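Local coordinates for Rho GTPase-activating protein 15 (PDB 3BYI), which accelerates GTP hydrolysis by Rho-type GTPases such as RAC1 through its RhoGAP domain, the part in this chain, returning them to the inactive GDP-bound state, at residues V35-F38 and V39-C42; L165-T168 and Q169-G172. All coordinates share one frame; numbering follows the deposited sequence.

Contact 1 of 2, residues V35-F38 and V39-C42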
ATOM      1  N   VAL A  35      -4.766  10.814   3.653  1.00 43.79           N
ATOM      2  CA  VAL A  35      -3.655   9.888   3.573  1.00 43.15           C
ATOM      3  C   VAL A  35      -3.080   9.639   4.961  1.00 43.39           C
ATOM      4  O   VAL A  35      -2.720  10.578   5.643  1.00 44.57           O
ATOM      5  CB  VAL A  35      -2.519  10.423   2.668  1.00 45.27           C
ATOM      6  CG1 VAL A  35      -1.496   9.334   2.460  1.00 37.82           C
ATOM      7  CG2 VAL A  35      -3.070  10.915   1.338  1.00 39.67           C
ATOM      8  N   PRO A  36      -3.000   8.373   5.389  1.00 44.25           N
ATOM      9  CA  PRO A  36      -2.429   8.134   6.704  1.00 45.50           C
ATOM     10  C   PRO A  36      -0.993   8.625   6.867  1.00 45.70           C
ATOM     11  O   PRO A  36      -0.140   8.407   6.015  1.00 46.94           O
ATOM     12  CB  PRO A  36      -2.474   6.608   6.844  1.00 45.06           C
ATOM     13  CG  PRO A  36      -3.511   6.166   5.890  1.00 49.34           C
ATOM     14  CD  PRO A  36      -3.447   7.126   4.749  1.00 43.85           C
ATOM     15  N   TRP A  37      -0.739   9.275   7.982  1.00 48.78           N
ATOM     16  CA  TRP A  37       0.609   9.707   8.350  1.00 49.18           C
ATOM     17  C   TRP A  37       1.648   8.596   8.225  1.00 46.74           C
ATOM     18  O   TRP A  37       2.759   8.864   7.807  1.00 46.14           O
ATOM     19  CB  TRP A  37       0.650  10.259   9.780  1.00 50.93           C
ATOM     20  CG  TRP A  37       0.162  11.620   9.799  1.00 56.29           C
ATOM     21  CD1 TRP A  37      -1.026  12.064  10.289  1.00 60.45           C
ATOM     22  CD2 TRP A  37       0.809  12.739   9.226  1.00 59.29           C
ATOM     23  NE1 TRP A  37      -1.151  13.399  10.064  1.00 56.16           N
ATOM     24  CE2 TRP A  37      -0.031  13.847   9.421  1.00 58.77           C
ATOM     25  CE3 TRP A  37       2.030  12.916   8.570  1.00 58.16           C
ATOM     26  CZ2 TRP A  37       0.326  15.136   9.016  1.00 64.95           C
ATOM     27  CZ3 TRP A  37       2.376  14.169   8.142  1.00 63.48           C
ATOM     28  CH2 TRP A  37       1.526  15.274   8.362  1.00 65.50           C
ATOM     29  N   PHE A  38       1.304   7.370   8.625  1.00 44.70           N
ATOM     30  CA  PHE A  38       2.285   6.287   8.600  1.00 46.47           C
ATOM     31  C   PHE A  38       2.721   5.970   7.162  1.00 46.59           C
ATOM     32  O   PHE A  38       3.877   5.664   6.919  1.00 44.37           O
ATOM     33  CB  PHE A  38       1.766   5.016   9.264  1.00 46.88           C
ATOM     34  CG  PHE A  38       2.772   3.865   9.226  1.00 45.50           C
ATOM     35  CD1 PHE A  38       3.960   3.937   9.937  1.00 46.34           C
ATOM     36  CD2 PHE A  38       2.521   2.717   8.486  1.00 42.02           C
ATOM     37  CE1 PHE A  38       4.860   2.851   9.947  1.00 47.88           C
ATOM     38  CE2 PHE A  38       3.416   1.687   8.470  1.00 41.84           C
ATOM     39  CZ  PHE A  38       4.579   1.745   9.212  1.00 44.40           C
ATOM     40  N   VAL A  39       1.767   6.050   6.228  1.00 46.41           N
ATOM     41  CA  VAL A  39       2.043   5.858   4.829  1.00 44.08           C
ATOM     42  C   VAL A  39       3.013   6.951   4.301  1.00 44.24           C
ATOM     43  O   VAL A  39       3.944   6.675   3.554  1.00 43.52           O
ATOM     44  CB  VAL A  39       0.727   5.816   3.987  1.00 42.49           C
ATOM     45  CG1 VAL A  39       1.031   5.860   2.447  1.00 42.00           C
ATOM     46  CG2 VAL A  39      -0.127   4.582   4.367  1.00 41.98           C
ATOM     47  N   LYS A  40       2.784   8.196   4.695  1.00 46.77           N
ATOM     48  CA  LYS A  40       3.638   9.271   4.246  1.00 45.61           C
ATOM     49  C   LYS A  40       5.029   9.197   4.902  1.00 45.80           C
ATOM     50  O   LYS A  40       6.040   9.528   4.278  1.00 45.82           O
ATOM     51  CB  LYS A  40       2.955  10.605   4.454  1.00 47.57           C
ATOM     52  CG  LYS A  40       1.701  10.786   3.604  1.00 47.79           C
ATOM     53  CD  LYS A  40       1.114  12.234   3.702  1.00 49.32           C
ATOM     54  CE  LYS A  40       0.541  12.561   5.039  1.00 52.81           C
ATOM     55  NZ  LYS A  40      -0.159  13.905   5.052  1.00 50.91           N
ATOM     56  N   GLN A  41       5.093   8.767   6.157  1.00 46.69           N
ATOM     57  CA  GLN A  41       6.380   8.563   6.822  1.00 46.73           C
ATOM     58  C   GLN A  41       7.241   7.507   6.139  1.00 44.77           C
ATOM     59  O   GLN A  41       8.455   7.660   6.049  1.00 44.57           O
ATOM     60  CB  GLN A  41       6.199   8.065   8.235  1.00 45.62           C
ATOM     61  CG  GLN A  41       6.234   9.106   9.232  1.00 55.61           C
ATOM     62  CD  GLN A  41       6.467   8.549  10.599  1.00 59.80           C
ATOM     63  OE1 GLN A  41       5.592   7.897  11.160  1.00 58.35           O
ATOM     64  NE2 GLN A  41       7.661   8.811  11.155  1.00 51.57           N
ATOM     65  N   CYS A  42       6.615   6.389   5.787  1.00 47.12           N
ATOM     66  CA  CYS A  42       7.314   5.288   5.157  1.00 45.42           C
ATOM     67  C   CYS A  42       7.826   5.680   3.795  1.00 43.36           C
ATOM     68  O   CYS A  42       8.982   5.472   3.487  1.00 46.37           O
ATOM     69  CB  CYS A  42       6.394   4.064   5.045  1.00 49.27           C
ATOM     70  SG  CYS A  42       6.215   3.180   6.627  1.00 42.37           S
TER
HETATM   71  O   HOH W   1      -1.858  12.595   6.940  1.00 37.87           O

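Contact 2 of 2, residues L165-T168 and Q169-G172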
ATOM      1  N   LEU A 165      16.830  -2.082  -9.693  1.00 46.53           N
ATOM      2  CA  LEU A 165      16.551  -3.326 -10.420  1.00 46.42           C
ATOM      3  C   LEU A 165      15.086  -3.734 -10.351  1.00 45.67           C
ATOM      4  O   LEU A 165      14.758  -4.896 -10.533  1.00 44.89           O
ATOM      5  CB  LEU A 165      17.448  -4.507  -9.939  1.00 45.88           C
ATOM      6  CG  LEU A 165      18.938  -4.228  -9.725  1.00 45.53           C
ATOM      7  CD1 LEU A 165      19.648  -5.481  -9.323  1.00 47.03           C
ATOM      8  CD2 LEU A 165      19.522  -3.667 -10.961  1.00 42.38           C
ATOM      9  N   MET A 166      14.215  -2.779 -10.070  1.00 47.47           N
ATOM     10  CA  MET A 166      12.781  -3.014 -10.083  1.00 47.31           C
ATOM     11  C   MET A 166      12.217  -2.519 -11.403  1.00 49.51           C
ATOM     12  O   MET A 166      12.863  -1.813 -12.144  1.00 54.29           O
ATOM     13  CB  MET A 166      12.091  -2.304  -8.919  1.00 46.20           C
ATOM     14  CG  MET A 166      12.484  -2.816  -7.550  1.00 44.99           C
ATOM     15  SD  MET A 166      12.096  -4.570  -7.379  1.00 44.02           S
ATOM     16  CE  MET A 166      10.372  -4.467  -6.911  1.00 41.96           C
ATOM     17  N   SER A 167      11.011  -2.935 -11.711  1.00 49.22           N
ATOM     18  CA  SER A 167      10.347  -2.513 -12.923  1.00 45.56           C
ATOM     19  C   SER A 167       8.877  -2.310 -12.606  1.00 44.53           C
ATOM     20  O   SER A 167       8.432  -2.643 -11.523  1.00 44.64           O
ATOM     21  CB  SER A 167      10.519  -3.557 -14.011  1.00 43.57           C
ATOM     22  OG  SER A 167       9.887  -4.762 -13.659  1.00 39.16           O
ATOM     23  N   THR A 168       8.133  -1.761 -13.561  1.00 44.04           N
ATOM     24  CA  THR A 168       6.679  -1.692 -13.458  1.00 41.56           C
ATOM     25  C   THR A 168       6.056  -3.091 -13.220  1.00 42.44           C
ATOM     26  O   THR A 168       5.160  -3.225 -12.413  1.00 45.76           O
ATOM     27  CB  THR A 168       6.114  -1.047 -14.744  1.00 44.68           C
ATOM     28  OG1 THR A 168       6.731   0.230 -14.895  1.00 46.37           O
ATOM     29  CG2 THR A 168       4.557  -0.881 -14.694  1.00 43.07           C
ATOM     30  N   GLN A 169       6.588  -4.120 -13.896  1.00 42.29           N
ATOM     31  CA  GLN A 169       6.065  -5.461 -13.810  1.00 42.71           C
ATOM     32  C   GLN A 169       6.330  -6.087 -12.419  1.00 41.20           C
ATOM     33  O   GLN A 169       5.425  -6.664 -11.817  1.00 43.46           O
ATOM     34  CB  GLN A 169       6.660  -6.320 -14.912  1.00 41.19           C
ATOM     35  CG  GLN A 169       6.207  -5.941 -16.384  1.00 58.17           C
ATOM     36  CD  GLN A 169       6.506  -4.489 -16.868  1.00 60.35           C
ATOM     37  OE1 GLN A 169       7.642  -3.960 -16.769  1.00 43.37           O
ATOM     38  NE2 GLN A 169       5.479  -3.870 -17.448  1.00 57.74           N
ATOM     39  N   SER A 170       7.544  -5.948 -11.895  1.00 42.39           N
ATOM     40  CA  SER A 170       7.879  -6.522 -10.579  1.00 44.75           C
ATOM     41  C   SER A 170       7.235  -5.771  -9.413  1.00 42.81           C
ATOM     42  O   SER A 170       6.921  -6.386  -8.385  1.00 44.18           O
ATOM     43  CB  SER A 170       9.408  -6.639 -10.427  1.00 43.03           C
ATOM     44  OG  SER A 170      10.015  -5.383 -10.577  1.00 49.15           O
ATOM     45  N   LEU A 171       7.037  -4.461  -9.567  1.00 42.29           N
ATOM     46  CA  LEU A 171       6.235  -3.707  -8.579  1.00 43.43           C
ATOM     47  C   LEU A 171       4.750  -4.092  -8.678  1.00 44.30           C
ATOM     48  O   LEU A 171       4.096  -4.195  -7.663  1.00 43.45           O
ATOM     49  CB  LEU A 171       6.458  -2.188  -8.637  1.00 42.91           C
ATOM     50  CG  LEU A 171       7.867  -1.764  -8.223  1.00 45.78           C
ATOM     51  CD1 LEU A 171       8.175  -0.391  -8.731  1.00 48.21           C
ATOM     52  CD2 LEU A 171       8.044  -1.830  -6.705  1.00 41.26           C
ATOM     53  N   GLY A 172       4.231  -4.346  -9.882  1.00 43.80           N
ATOM     54  CA  GLY A 172       2.859  -4.832 -10.026  1.00 42.28           C
ATOM     55  C   GLY A 172       2.640  -6.182  -9.385  1.00 42.51           C
ATOM     56  O   GLY A 172       1.586  -6.434  -8.866  1.00 44.51           O
TER
HETATM   57  O   HOH W   2      12.377  -6.155 -11.497  1.00 36.58           O

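Contact 1 of 2, residues V35-F38 and V39-C42
W37 and K40 meet in a cation-pi contact on the first turn of helix 37-49, where the RhoGAP domain enters this helix through P36 at the N-cap. K40 NZ stands over one face of the indole, 4.0 Å from the centroid of the W37 six-membered ring and 11° off its normal, with CE over the same ring. The lysine reaches it by folding at chi3 (-68°), after its CG has passed V35 CG1 at 3.7 Å. A water accepts from K40 NZ at 2.9 Å and donates to V35 O, tying the ammonium to the loop residue. An alanine in place of K40 would probably leave the face of W37 and this water without their cationic partner and take away the methylenes that touch V35 CG1. The buried side of the turn is of another kind. C42 SG sits over one face of the F38 ring, 3.4 Å from F38 CZ, and P36 CB packs beside V39 CG2 at 4.0 Å. With chi1 at 179°, CG opposite the backbone N, the F38 ring is set where C42 SG, one turn on, covers its face; L69 and V73 of helix 63-74 also touch F38. Backbone bonds from K40, Q41 and C42 to P36, W37 and F38 close the turn. Thus one helical turn keeps its charge on an aromatic face and a water, while sulfur, ring and aliphatic carbons face the helices packed around it.

Contact 2 of 2, residues L165-T168 and Q169-G172
S170 turns its hydroxyl back on S167 at the start of helix 168-180, giving the return bond of a capping box: S167, the N-cap residue, donates its backbone N-H to S170 OG over 2.9 Å, with an N-H...O angle of 150°. A chi1 of 58° sets S170 OG between its own backbone N and carbonyl carbon, which puts it within bonding distance of S167 N. S167 OG faces it, 3.1 Å from S170 OG and 3.2 Å from S170 N, so the two serine side chains close on each other across the first turn. L171 N then donates to S167 O and G172 N to T168 O, carrying the helical bonding on from the cap.

Next to the serine pair, M166 and L171 cross at about a right angle. M166 is bent at chi2 and chi3, which brings its methyl CE to 3.5 Å from L171 CD2, while M166 SD runs past S170 OG at 3.9 Å. Both side chains also pack on I157 of helix 141-159, and M166 touches R58, the predicted arginine finger, so this hydrophobic pair lies beside the loop that carries R58. Q169, on the exposed side, folds back at chi2 and lays its amide across T168, with Q169 OE1 3.9 Å from T168 CB; its NE2 is held by E201 of helix 189-205.

S170 OG has a further partner: a water 2.6 Å from S170 OG, which donates to L165 O, bridging the hydroxyl to L165, the residue just after helix 161-164.

Both contacts sit at the N-terminal end of a helix in the same all-helical RhoGAP domain, contact 1 opening helix 37-49 and contact 2 opening helix 168-180 much later in the chain. Their centres are about 22 Å apart and their nearest atoms about 13 Å, so they do not touch. Helix 141-159 is a common neighbour: V35 and P36 lean on one part of it through T146, M166 and L171 on another through I157. Contact 1 is a buried piece of the helical core away from the annotated site, whereas contact 2 borders R58, the predicted arginine finger, on the side expected to meet the GTPase.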